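Local atomic coordinates of protoporphyrinogen oxidase (Exiguobacterium sibiricum, PDB entry 3LOV), a protein that probably oxidises coproporphyrinogen III to coproporphyrin III in heme b biosynthesis, using bound FAD and molecular oxygen. Residues R6-G11 and T33-G38; G12-L17 and D449-A454; I148-Y153 and D180-F185. All coordinates share one frame; numbering follows the deposited sequence.

Contact 1 (R6-G11 and T33-G38); sequences RLVIVG and TLLEAG. With FAD (flavin-adenine dinucleotide), chain B.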
loop_
_atom_site.group_PDB
_atom_site.type_symbol
_atom_site.label_atom_id
_atom_site.label_comp_id
_atom_site.label_asym_id
_atom_site.label_seq_id
_atom_site.Cartn_x
_atom_site.Cartn_y
_atom_site.Cartn_z
ATOM N N ARG A 6 -1.579 11.784 30.156
ATOM C CA ARG A 6 -1.308 12.337 28.827
ATOM C C ARG A 6 -0.939 11.229 27.841
ATOM O O ARG A 6 -0.136 10.330 28.141
ATOM C CB ARG A 6 -0.195 13.369 28.911
ATOM C CG ARG A 6 -0.457 14.466 29.975
ATOM C CD ARG A 6 0.670 15.503 30.033
ATOM N NE ARG A 6 0.759 16.266 28.794
ATOM C CZ ARG A 6 -0.082 17.243 28.454
ATOM N NH1 ARG A 6 -1.111 17.618 29.266
ATOM N NH2 ARG A 6 0.109 17.866 27.291
ATOM N N LEU A 7 -1.567 11.300 26.672
ATOM C CA LEU A 7 -1.242 10.460 25.531
ATOM C C LEU A 7 -0.384 11.277 24.575
ATOM O O LEU A 7 -0.754 12.386 24.209
ATOM C CB LEU A 7 -2.536 10.033 24.822
ATOM C CG LEU A 7 -2.416 9.371 23.431
ATOM C CD1 LEU A 7 -1.639 8.076 23.509
ATOM C CD2 LEU A 7 -3.808 9.127 22.794
ATOM N N VAL A 8 0.762 10.752 24.168
ATOM C CA VAL A 8 1.521 11.375 23.084
ATOM C C VAL A 8 1.508 10.396 21.909
ATOM O O VAL A 8 1.899 9.216 22.047
ATOM C CB VAL A 8 3.009 11.686 23.464
ATOM C CG1 VAL A 8 3.747 12.277 22.279
ATOM C CG2 VAL A 8 3.110 12.646 24.668
ATOM N N ILE A 9 1.074 10.895 20.771
ATOM C CA ILE A 9 1.033 10.134 19.508
ATOM C C ILE A 9 2.224 10.623 18.726
ATOM O O ILE A 9 2.445 11.855 18.647
ATOM C CB ILE A 9 -0.272 10.433 18.746
ATOM C CG1 ILE A 9 -1.446 9.803 19.480
ATOM C CG2 ILE A 9 -0.206 9.961 17.245
ATOM C CD1 ILE A 9 -2.806 10.448 19.143
ATOM N N VAL A 10 3.023 9.686 18.187
ATOM C CA VAL A 10 4.231 10.036 17.503
ATOM C C VAL A 10 4.093 9.681 15.994
ATOM O O VAL A 10 3.923 8.527 15.638
ATOM C CB VAL A 10 5.486 9.363 18.134
ATOM C CG1 VAL A 10 6.771 9.868 17.435
ATOM C CG2 VAL A 10 5.594 9.642 19.665
ATOM N N GLY A 11 4.176 10.706 15.137
ATOM C CA GLY A 11 4.032 10.581 13.692
ATOM C C GLY A 11 2.708 11.182 13.273
ATOM O O GLY A 11 1.669 10.871 13.874
ATOM N N THR A 33 -1.225 14.956 22.663
ATOM C CA THR A 33 -0.234 15.703 21.897
ATOM C C THR A 33 0.286 14.817 20.772
ATOM O O THR A 33 0.486 13.608 20.973
ATOM C CB THR A 33 0.920 16.171 22.794
ATOM O OG1 THR A 33 0.395 16.976 23.860
ATOM C CG2 THR A 33 1.973 16.978 21.989
ATOM N N LEU A 34 0.454 15.404 19.591
ATOM C CA LEU A 34 0.991 14.680 18.431
ATOM C C LEU A 34 2.263 15.356 17.957
ATOM O O LEU A 34 2.253 16.546 17.590
ATOM C CB LEU A 34 -0.015 14.616 17.293
ATOM C CG LEU A 34 0.350 13.711 16.108
ATOM C CD1 LEU A 34 -0.902 13.025 15.515
ATOM C CD2 LEU A 34 1.160 14.456 15.043
ATOM N N LEU A 35 3.343 14.575 17.964
ATOM C CA LEU A 35 4.664 15.000 17.477
ATOM C C LEU A 35 4.922 14.504 16.047
ATOM O O LEU A 35 4.945 13.280 15.772
ATOM C CB LEU A 35 5.738 14.449 18.408
ATOM C CG LEU A 35 5.627 14.745 19.930
ATOM C CD1 LEU A 35 6.799 14.091 20.758
ATOM C CD2 LEU A 35 5.582 16.237 20.150
ATOM N N GLU A 36 5.141 15.444 15.138
ATOM C CA GLU A 36 5.492 15.145 13.746
ATOM C C GLU A 36 6.889 15.687 13.475
ATOM O O GLU A 36 7.138 16.841 13.767
ATOM C CB GLU A 36 4.480 15.802 12.801
ATOM C CG GLU A 36 4.857 15.852 11.328
ATOM C CD GLU A 36 5.344 14.516 10.727
ATOM O OE1 GLU A 36 4.699 13.478 10.945
ATOM O OE2 GLU A 36 6.348 14.531 9.982
ATOM N N ALA A 37 7.780 14.865 12.914
ATOM C CA ALA A 37 9.170 15.274 12.681
ATOM C C ALA A 37 9.351 16.361 11.632
ATOM O O ALA A 37 10.274 17.144 11.724
ATOM C CB ALA A 37 10.015 14.095 12.301
ATOM N N GLY A 38 8.505 16.396 10.618
ATOM C CA GLY A 38 8.759 17.261 9.455
ATOM C C GLY A 38 7.893 18.502 9.426
ATOM O O GLY A 38 7.216 18.863 10.396
HETATM P PA FAD B . 3.707 7.439 7.085
HETATM O O1A FAD B . 2.779 7.978 6.050
HETATM O O2A FAD B . 5.058 6.991 6.668
HETATM O O5B FAD B . 3.866 8.534 8.229
HETATM C C5B FAD B . 4.888 8.487 9.191
HETATM C C4B FAD B . 4.984 9.875 9.834
HETATM O O4B FAD B . 5.859 9.849 10.965
HETATM C C3B FAD B . 5.496 10.897 8.839
HETATM O O3B FAD B . 4.720 12.082 8.856
HETATM C C2B FAD B . 6.913 11.106 9.337
HETATM O O2B FAD B . 7.396 12.379 9.089
HETATM C C1B FAD B . 6.777 10.898 10.830
HETATM N N9A FAD B . 8.017 10.548 11.541
HETATM C C8A FAD B . 9.109 9.796 11.166
HETATM N N7A FAD B . 10.013 9.758 12.177
HETATM C C5A FAD B . 9.503 10.494 13.211
HETATM C C6A FAD B . 9.952 10.799 14.497
HETATM N N6A FAD B . 11.102 10.315 14.960
HETATM N N1A FAD B . 9.177 11.596 15.324
HETATM C C2A FAD B . 7.951 12.052 14.905
HETATM N N3A FAD B . 7.494 11.726 13.641
HETATM C C4A FAD B . 8.262 10.987 12.814
HETATM N N1 FAD B . -2.095 2.427 0.380
HETATM C C2 FAD B . -3.348 2.380 -0.166
HETATM O O2 FAD B . -4.328 2.082 0.530
HETATM N N3 FAD B . -3.516 2.640 -1.503
HETATM C C4 FAD B . -2.479 2.926 -2.315
HETATM O O4 FAD B . -2.704 3.178 -3.484
HETATM C C4X FAD B . -1.199 2.947 -1.802
HETATM N N5 FAD B . -0.134 3.287 -2.621
HETATM C C5X FAD B . 1.148 3.323 -2.067
HETATM C C6 FAD B . 2.245 3.625 -2.881
HETATM C C7 FAD B . 3.540 3.662 -2.337
HETATM C C7M FAD B . 4.712 3.996 -3.213
HETATM C C8 FAD B . 3.742 3.433 -0.963
HETATM C C8M FAD B . 5.124 3.450 -0.336
HETATM C C9 FAD B . 2.656 3.147 -0.141
HETATM C C9A FAD B . 1.351 3.081 -0.679
HETATM N N10 FAD B . 0.256 2.792 0.146
HETATM C C10 FAD B . -1.018 2.718 -0.430
HETATM C "C1'" FAD B . 0.383 2.500 1.623
HETATM C "C2'" FAD B . 0.098 3.803 2.409
HETATM O "O2'" FAD B . 1.061 4.734 2.080
HETATM C "C3'" FAD B . 0.108 3.607 3.931
HETATM O "O3'" FAD B . -1.097 2.919 4.241
HETATM C "C4'" FAD B . 0.120 4.904 4.781
HETATM O "O4'" FAD B . 0.644 6.056 4.149
HETATM C "C5'" FAD B . 0.954 4.737 6.036
HETATM O "O5'" FAD B . 0.807 5.881 6.837
HETATM P P FAD B . 1.528 5.930 8.240
HETATM O O1P FAD B . 1.511 4.598 8.944
HETATM O O2P FAD B . 1.115 7.113 9.082
HETATM O O3P FAD B . 3.100 6.167 7.854
HETATM O O HOH W 1 1.903 18.607 25.243
HETATM O O HOH W 2 -0.300 14.752 25.751
#
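Ile9 and Leu34 meet side chain to side chain on one face of two parallel strands, 6-10 and 31-35, with Ile9 CG2 3.6 Å from Leu34 CD1. In Ile9, chi1 of -71° sets CG1 anti to the carbonyl carbon and so leaves the CG2 methyl anti to the backbone N, where it meets the leucine. Beyond them Ala19 and Ala20 of helix 14-26 pack on Ile9, as expected in a beta-alpha-beta unit. On the other face Val8 CG1 touches Leu35 CD1 at 3.9 Å. Four nearly straight backbone bonds join the strands: Thr33 N to Leu7 O, Ile9 N to Thr33 O, Leu35 N to Ile9 O and Gly11 N to Leu35 O.

This buried middle gives way to water at the Arg6 end. There Arg6 NH2 stays 3.6 Å from Thr33 OG1, and water 1, in the guanidinium plane, joins them, lying 2.8 Å from Arg6 NH2. Water 2 bonds both Leu7 O and Thr33 OG1.

At the far end Glu36 turns both carboxylate oxygens to the adenosine ribose of FAD: O3B donates to Glu36 OE1 at 2.5 Å and O2B to Glu36 OE2 at 2.6 Å. Gly38 N also reaches OE2, and Gly12 N reaches OE1. With two donors on each oxygen, the carboxylate is held against rotation, and its pairing is consistent with recognition of the ribose through its two hydroxyls.

Contact 2 (G12-L17 and D449-A454); sequences GGITGL and DCVASA. With FAD (flavin-adenine dinucleotide), chain B.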
loop_
_atom_site.group_PDB
_atom_site.type_symbol
_atom_site.label_atom_id
_atom_site.label_comp_id
_atom_site.label_asym_id
_atom_site.label_seq_id
_atom_site.Cartn_x
_atom_site.Cartn_y
_atom_site.Cartn_z
ATOM N N GLY A 12 2.754 12.086 12.286
ATOM C CA GLY A 12 1.586 12.745 11.793
ATOM C C GLY A 12 1.117 12.328 10.415
ATOM O O GLY A 12 0.559 13.165 9.649
ATOM N N GLY A 13 1.297 11.044 10.093
ATOM C CA GLY A 13 0.742 10.506 8.859
ATOM C C GLY A 13 -0.722 10.159 9.098
ATOM O O GLY A 13 -1.293 10.550 10.109
ATOM N N ILE A 14 -1.326 9.379 8.200
ATOM C CA ILE A 14 -2.725 8.962 8.385
ATOM C C ILE A 14 -2.930 8.156 9.729
ATOM O O ILE A 14 -3.953 8.282 10.397
ATOM C CB ILE A 14 -3.284 8.166 7.154
ATOM C CG1 ILE A 14 -4.831 8.089 7.241
ATOM C CG2 ILE A 14 -2.576 6.773 6.998
ATOM C CD1 ILE A 14 -5.530 7.352 6.107
ATOM N N THR A 15 -1.973 7.320 10.102
ATOM C CA THR A 15 -2.126 6.463 11.260
ATOM C C THR A 15 -2.189 7.310 12.542
ATOM O O THR A 15 -3.049 7.092 13.418
ATOM C CB THR A 15 -0.972 5.444 11.353
ATOM O OG1 THR A 15 -0.931 4.696 10.114
ATOM C CG2 THR A 15 -1.190 4.508 12.547
ATOM N N GLY A 16 -1.278 8.268 12.637
ATOM C CA GLY A 16 -1.220 9.182 13.773
ATOM C C GLY A 16 -2.409 10.150 13.840
ATOM O O GLY A 16 -2.906 10.406 14.917
ATOM N N LEU A 17 -2.854 10.673 12.699
ATOM C CA LEU A 17 -3.998 11.595 12.638
ATOM C C LEU A 17 -5.302 10.861 12.923
ATOM O O LEU A 17 -6.142 11.343 13.689
ATOM C CB LEU A 17 -4.066 12.311 11.280
ATOM C CG LEU A 17 -3.098 13.482 11.110
ATOM C CD1 LEU A 17 -3.126 14.038 9.709
ATOM C CD2 LEU A 17 -3.430 14.570 12.149
ATOM N N ASP A 449 -6.048 -0.252 6.383
ATOM C CA ASP A 449 -5.393 -1.103 7.381
ATOM C C ASP A 449 -4.741 -0.258 8.480
ATOM O O ASP A 449 -4.767 -0.598 9.652
ATOM C CB ASP A 449 -4.323 -2.007 6.733
ATOM C CG ASP A 449 -4.895 -2.951 5.612
ATOM O OD1 ASP A 449 -5.963 -3.538 5.784
ATOM O OD2 ASP A 449 -4.255 -3.077 4.556
ATOM N N CYS A 450 -4.092 0.813 8.071
ATOM C CA CYS A 450 -3.483 1.764 8.989
ATOM C C CYS A 450 -4.523 2.477 9.840
ATOM O O CYS A 450 -4.352 2.642 11.064
ATOM C CB CYS A 450 -2.648 2.768 8.200
ATOM S SG CYS A 450 -1.105 2.033 7.577
ATOM N N VAL A 451 -5.632 2.863 9.228
ATOM C CA VAL A 451 -6.706 3.460 10.008
ATOM C C VAL A 451 -7.225 2.479 11.068
ATOM O O VAL A 451 -7.305 2.846 12.238
ATOM C CB VAL A 451 -7.853 4.001 9.128
ATOM C CG1 VAL A 451 -9.070 4.394 10.006
ATOM C CG2 VAL A 451 -7.341 5.178 8.254
ATOM N N ALA A 452 -7.505 1.238 10.678
ATOM C CA ALA A 452 -7.865 0.205 11.611
ATOM C C ALA A 452 -6.802 -0.029 12.675
ATOM O O ALA A 452 -7.120 -0.375 13.840
ATOM C CB ALA A 452 -8.132 -1.143 10.871
ATOM N N SER A 453 -5.534 0.040 12.265
ATOM C CA SER A 453 -4.416 -0.189 13.185
ATOM C C SER A 453 -4.496 0.869 14.292
ATOM O O SER A 453 -4.495 0.524 15.486
ATOM C CB SER A 453 -3.061 -0.133 12.423
ATOM O OG SER A 453 -1.926 -0.359 13.248
ATOM N N ALA A 454 -4.618 2.128 13.893
ATOM C CA ALA A 454 -4.838 3.238 14.840
ATOM C C ALA A 454 -6.074 2.989 15.746
ATOM O O ALA A 454 -5.957 3.053 16.958
ATOM C CB ALA A 454 -4.978 4.610 14.104
HETATM P PA FAD B . 3.707 7.439 7.085
HETATM O O1A FAD B . 2.779 7.978 6.050
HETATM O O2A FAD B . 5.058 6.991 6.668
HETATM O O5B FAD B . 3.866 8.534 8.229
HETATM C C5B FAD B . 4.888 8.487 9.191
HETATM C C4B FAD B . 4.984 9.875 9.834
HETATM O O4B FAD B . 5.859 9.849 10.965
HETATM C C3B FAD B . 5.496 10.897 8.839
HETATM O O3B FAD B . 4.720 12.082 8.856
HETATM C C2B FAD B . 6.913 11.106 9.337
HETATM O O2B FAD B . 7.396 12.379 9.089
HETATM C C1B FAD B . 6.777 10.898 10.830
HETATM N N9A FAD B . 8.017 10.548 11.541
HETATM C C8A FAD B . 9.109 9.796 11.166
HETATM N N7A FAD B . 10.013 9.758 12.177
HETATM C C5A FAD B . 9.503 10.494 13.211
HETATM C C6A FAD B . 9.952 10.799 14.497
HETATM N N6A FAD B . 11.102 10.315 14.960
HETATM N N1A FAD B . 9.177 11.596 15.324
HETATM C C2A FAD B . 7.951 12.052 14.905
HETATM N N3A FAD B . 7.494 11.726 13.641
HETATM C C4A FAD B . 8.262 10.987 12.814
HETATM N N1 FAD B . -2.095 2.427 0.380
HETATM C C2 FAD B . -3.348 2.380 -0.166
HETATM O O2 FAD B . -4.328 2.082 0.530
HETATM N N3 FAD B . -3.516 2.640 -1.503
HETATM C C4 FAD B . -2.479 2.926 -2.315
HETATM O O4 FAD B . -2.704 3.178 -3.484
HETATM C C4X FAD B . -1.199 2.947 -1.802
HETATM N N5 FAD B . -0.134 3.287 -2.621
HETATM C C5X FAD B . 1.148 3.323 -2.067
HETATM C C6 FAD B . 2.245 3.625 -2.881
HETATM C C7 FAD B . 3.540 3.662 -2.337
HETATM C C7M FAD B . 4.712 3.996 -3.213
HETATM C C8 FAD B . 3.742 3.433 -0.963
HETATM C C8M FAD B . 5.124 3.450 -0.336
HETATM C C9 FAD B . 2.656 3.147 -0.141
HETATM C C9A FAD B . 1.351 3.081 -0.679
HETATM N N10 FAD B . 0.256 2.792 0.146
HETATM C C10 FAD B . -1.018 2.718 -0.430
HETATM C "C1'" FAD B . 0.383 2.500 1.623
HETATM C "C2'" FAD B . 0.098 3.803 2.409
HETATM O "O2'" FAD B . 1.061 4.734 2.080
HETATM C "C3'" FAD B . 0.108 3.607 3.931
HETATM O "O3'" FAD B . -1.097 2.919 4.241
HETATM C "C4'" FAD B . 0.120 4.904 4.781
HETATM O "O4'" FAD B . 0.644 6.056 4.149
HETATM C "C5'" FAD B . 0.954 4.737 6.036
HETATM O "O5'" FAD B . 0.807 5.881 6.837
HETATM P P FAD B . 1.528 5.930 8.240
HETATM O O1P FAD B . 1.511 4.598 8.944
HETATM O O2P FAD B . 1.115 7.113 9.082
HETATM O O3P FAD B . 3.100 6.167 7.854
#
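Thr15 sits against Cys450 where helix 14-26 begins beside helix 447-463, their CA atoms 5.4 Å apart. From the CB of Thr15, which lies close to both non-bridging oxygens, O1P and O2P, of the flavin-side phosphate, the side chain forks. The hydroxyl branch is anti to the carbonyl carbon (chi1 -56°), beside the backbone N, and this turns OG1 to the phosphate: it donates to FAD O1P at 2.7 Å. The same oxygen rests 3.2 Å from Cys450 CB. The methyl branch points into the neighbouring helix, where Thr15 CG2 meets Cys450 O. It also lies near Ala454, with Thr15 CG2 4.1 Å from Ala454 CB. One residue thus spends its polar tip on the cofactor and its apolar tip on the protein.

Gly13, at the N-cap of helix 14-26, approaches the same phosphate closely, and a side chain on it would run into FAD O2P. Gly11, Gly13 and Gly16 fit the GxGxxG pattern of a Rossmann-type dinucleotide-binding fold, in which the turn after the first strand and the start of the helix receive the pyrophosphate. Thr15 N adds a long bond of 3.3 Å to FAD O2P, and the helix N-terminus would probably help to offset the phosphate charge.

Ile14 makes the apolar half of the contact. The Ile14 and Val451 side chains cross at about a right angle, with Ile14 CD1 3.6 Å from Val451 CG2, while Ile14 CG2 faces Cys450 CB and, on the cofactor, FAD O5'. Tyr22, further along helix 14-26, and Leu72 of helix 68-75 also lie against Val451. Ala454 packs tightly: its CB is 3.2 Å from Thr15 O, and Ala18 and Ala19 of helix 14-26 also touch it.

Contact 3 (I148-Y153 and D180-F185); sequences IPLGEY and DQMSTF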
loop_
_atom_site.group_PDB
_atom_site.type_symbol
_atom_site.label_atom_id
_atom_site.label_comp_id
_atom_site.label_asym_id
_atom_site.label_seq_id
_atom_site.Cartn_x
_atom_site.Cartn_y
_atom_site.Cartn_z
ATOM N N ILE A 148 1.344 -20.953 3.966
ATOM C CA ILE A 148 2.573 -21.129 3.191
ATOM C C ILE A 148 2.620 -19.948 2.246
ATOM O O ILE A 148 1.593 -19.279 2.057
ATOM C CB ILE A 148 2.609 -22.433 2.354
ATOM C CG1 ILE A 148 1.324 -22.567 1.512
ATOM C CG2 ILE A 148 2.896 -23.665 3.267
ATOM C CD1 ILE A 148 1.340 -23.760 0.473
ATOM N N PRO A 149 3.794 -19.670 1.650
ATOM C CA PRO A 149 3.860 -18.571 0.676
ATOM C C PRO A 149 2.957 -18.820 -0.543
ATOM O O PRO A 149 2.779 -19.979 -0.948
ATOM C CB PRO A 149 5.336 -18.566 0.238
ATOM C CG PRO A 149 6.074 -19.339 1.291
ATOM C CD PRO A 149 5.111 -20.280 1.920
ATOM N N LEU A 150 2.459 -17.737 -1.139
ATOM C CA LEU A 150 1.513 -17.773 -2.251
ATOM C C LEU A 150 2.072 -18.571 -3.423
ATOM O O LEU A 150 1.341 -19.318 -4.095
ATOM C CB LEU A 150 1.140 -16.345 -2.687
ATOM C CG LEU A 150 -0.083 -16.094 -3.593
ATOM C CD1 LEU A 150 -1.323 -16.837 -3.102
ATOM C CD2 LEU A 150 -0.361 -14.605 -3.718
ATOM N N GLY A 151 3.359 -18.364 -3.666
ATOM C CA GLY A 151 4.067 -18.982 -4.762
ATOM C C GLY A 151 4.238 -20.474 -4.556
ATOM O O GLY A 151 4.228 -21.247 -5.511
ATOM N N GLU A 152 4.445 -20.870 -3.315
ATOM C CA GLU A 152 4.457 -22.273 -2.983
ATOM C C GLU A 152 3.050 -22.878 -3.140
ATOM O O GLU A 152 2.927 -24.004 -3.568
ATOM C CB GLU A 152 4.951 -22.447 -1.562
ATOM C CG GLU A 152 5.298 -23.833 -1.143
ATOM C CD GLU A 152 5.994 -23.860 0.239
ATOM O OE1 GLU A 152 6.827 -22.980 0.507
ATOM O OE2 GLU A 152 5.710 -24.771 1.039
ATOM N N TYR A 153 2.001 -22.129 -2.797
ATOM C CA TYR A 153 0.649 -22.615 -2.960
ATOM C C TYR A 153 0.286 -22.686 -4.411
ATOM O O TYR A 153 -0.274 -23.676 -4.860
ATOM C CB TYR A 153 -0.333 -21.687 -2.248
ATOM C CG TYR A 153 -1.779 -21.944 -2.543
ATOM C CD1 TYR A 153 -2.389 -23.093 -2.137
ATOM C CD2 TYR A 153 -2.551 -20.992 -3.183
ATOM C CE1 TYR A 153 -3.752 -23.323 -2.376
ATOM C CE2 TYR A 153 -3.872 -21.201 -3.424
ATOM C CZ TYR A 153 -4.473 -22.374 -3.023
ATOM O OH TYR A 153 -5.804 -22.558 -3.283
ATOM N N ASP A 180 6.672 -15.291 -4.034
ATOM C CA ASP A 180 7.166 -16.484 -3.317
ATOM C C ASP A 180 7.445 -16.269 -1.817
ATOM O O ASP A 180 7.856 -17.207 -1.121
ATOM C CB ASP A 180 8.424 -17.069 -4.003
ATOM C CG ASP A 180 8.100 -17.724 -5.344
ATOM O OD1 ASP A 180 7.241 -18.627 -5.366
ATOM O OD2 ASP A 180 8.677 -17.316 -6.385
ATOM N N GLN A 181 7.256 -15.057 -1.315
ATOM C CA GLN A 181 7.430 -14.806 0.145
ATOM C C GLN A 181 6.134 -14.373 0.887
ATOM O O GLN A 181 5.961 -14.678 2.092
ATOM C CB GLN A 181 8.525 -13.742 0.372
ATOM C CG GLN A 181 9.865 -14.039 -0.339
ATOM C CD GLN A 181 10.941 -13.065 0.050
ATOM O OE1 GLN A 181 10.830 -12.345 1.064
ATOM N NE2 GLN A 181 12.005 -13.038 -0.735
HETATM N N MSE A 182 5.235 -13.712 0.152
HETATM C CA MSE A 182 3.931 -13.233 0.669
HETATM C C MSE A 182 3.146 -14.409 1.236
HETATM O O MSE A 182 3.229 -15.493 0.719
HETATM C CB MSE A 182 3.059 -12.715 -0.453
HETATM C CG MSE A 182 3.276 -11.352 -1.042
HETATM SE SE MSE A 182 2.100 -11.397 -2.665
HETATM C CE MSE A 182 3.320 -10.184 -3.527
ATOM N N SER A 183 2.361 -14.163 2.268
ATOM C CA SER A 183 1.472 -15.166 2.861
ATOM C C SER A 183 0.293 -15.499 1.920
ATOM O O SER A 183 -0.167 -14.665 1.153
ATOM C CB SER A 183 0.935 -14.635 4.187
ATOM O OG SER A 183 -0.296 -15.250 4.565
ATOM N N THR A 184 -0.171 -16.730 1.962
ATOM C CA THR A 184 -1.360 -17.100 1.225
ATOM C C THR A 184 -2.569 -16.659 2.062
ATOM O O THR A 184 -3.446 -15.940 1.575
ATOM C CB THR A 184 -1.398 -18.605 0.984
ATOM O OG1 THR A 184 -0.276 -18.984 0.195
ATOM C CG2 THR A 184 -2.653 -19.013 0.261
ATOM N N PHE A 185 -2.613 -17.081 3.326
ATOM C CA PHE A 185 -3.805 -16.863 4.158
ATOM C C PHE A 185 -4.078 -15.375 4.396
ATOM O O PHE A 185 -5.233 -14.967 4.489
ATOM C CB PHE A 185 -3.719 -17.586 5.505
ATOM C CG PHE A 185 -3.755 -19.078 5.426
ATOM C CD1 PHE A 185 -3.908 -19.753 4.216
ATOM C CD2 PHE A 185 -3.627 -19.826 6.588
ATOM C CE1 PHE A 185 -3.940 -21.144 4.181
ATOM C CE2 PHE A 185 -3.650 -21.195 6.543
ATOM C CZ PHE A 185 -3.808 -21.853 5.330
#
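Ile148 O takes two bonds from Thr184, one from the hydroxyl OG1 at 2.7 Å and one from the backbone N at 3.1 Å. The two donors come from opposite faces of the carbonyl plane: OG1 stands well above it, whereas N is only tilted from it, though its bond is bent, with 135° at the hydrogen. Thr184 OG1 lies anti to the carbonyl carbon (chi1 -62°), beside its own N, and that is how one residue can grip the carbonyl twice.

The methyl of Thr184 has a different neighbour, Tyr153. The two side chains cross at about a right angle, Thr184 CG2 lying 4.0 Å from Tyr153 CD2, and Val192 of helix 189-198 lies against Thr184 as well; the phenol OH bonds Glu195 on that helix. An alanine at Thr184 would probably cost Ile148 O the shorter of its two bonds from this residue and open a gap beside the Tyr153 ring.

Next along the chain, Pro149 CA makes a CH...O contact with Met182 O. The Leu150 and Met182 side chains meet at an oblique angle, CD2 against the selenium of this selenomethionine. At the outer end Pro149 CB rests on Asp180 O, and Asp180 OD1 comes within 3.3 Å of Gly151 CA, where a side chain would clash; this carboxylate is also paired with Arg155.

Pro149 occupies the N-cap position of helix 150-158 and forms a single backbone bridge with Ser183. Leu150 N, the first amide of the helix, donates to Met182 O at 3.0 Å; the loop between helices 160-172 and 189-198 thus docks on this helix start, in a region (113-207) whose regular elements are all helices.

Contacts 1 and 2 adjoin, their centres 12 Å apart, and share FAD: contact 1 holds the adenosine ribose, contact 2 the flavin-side phosphate. Because strand 6-10 runs directly into helix 14-26, the glycine-rich turn belongs to both. They touch directly, among other places, where Glu36 OE1 meets Gly12 N at 2.7 Å, a probable hydrogen bond that ties the ribose-binding carboxylate to this turn, and where Leu34 CD1 packs on Gly16 O. Contact 3 stands apart, its centre 36 Å from that of contact 1 and 27 Å from that of contact 2. It lies in sequence within the loop closed by contact 2, and the side chain of Met182 remains about 14 Å from FAD.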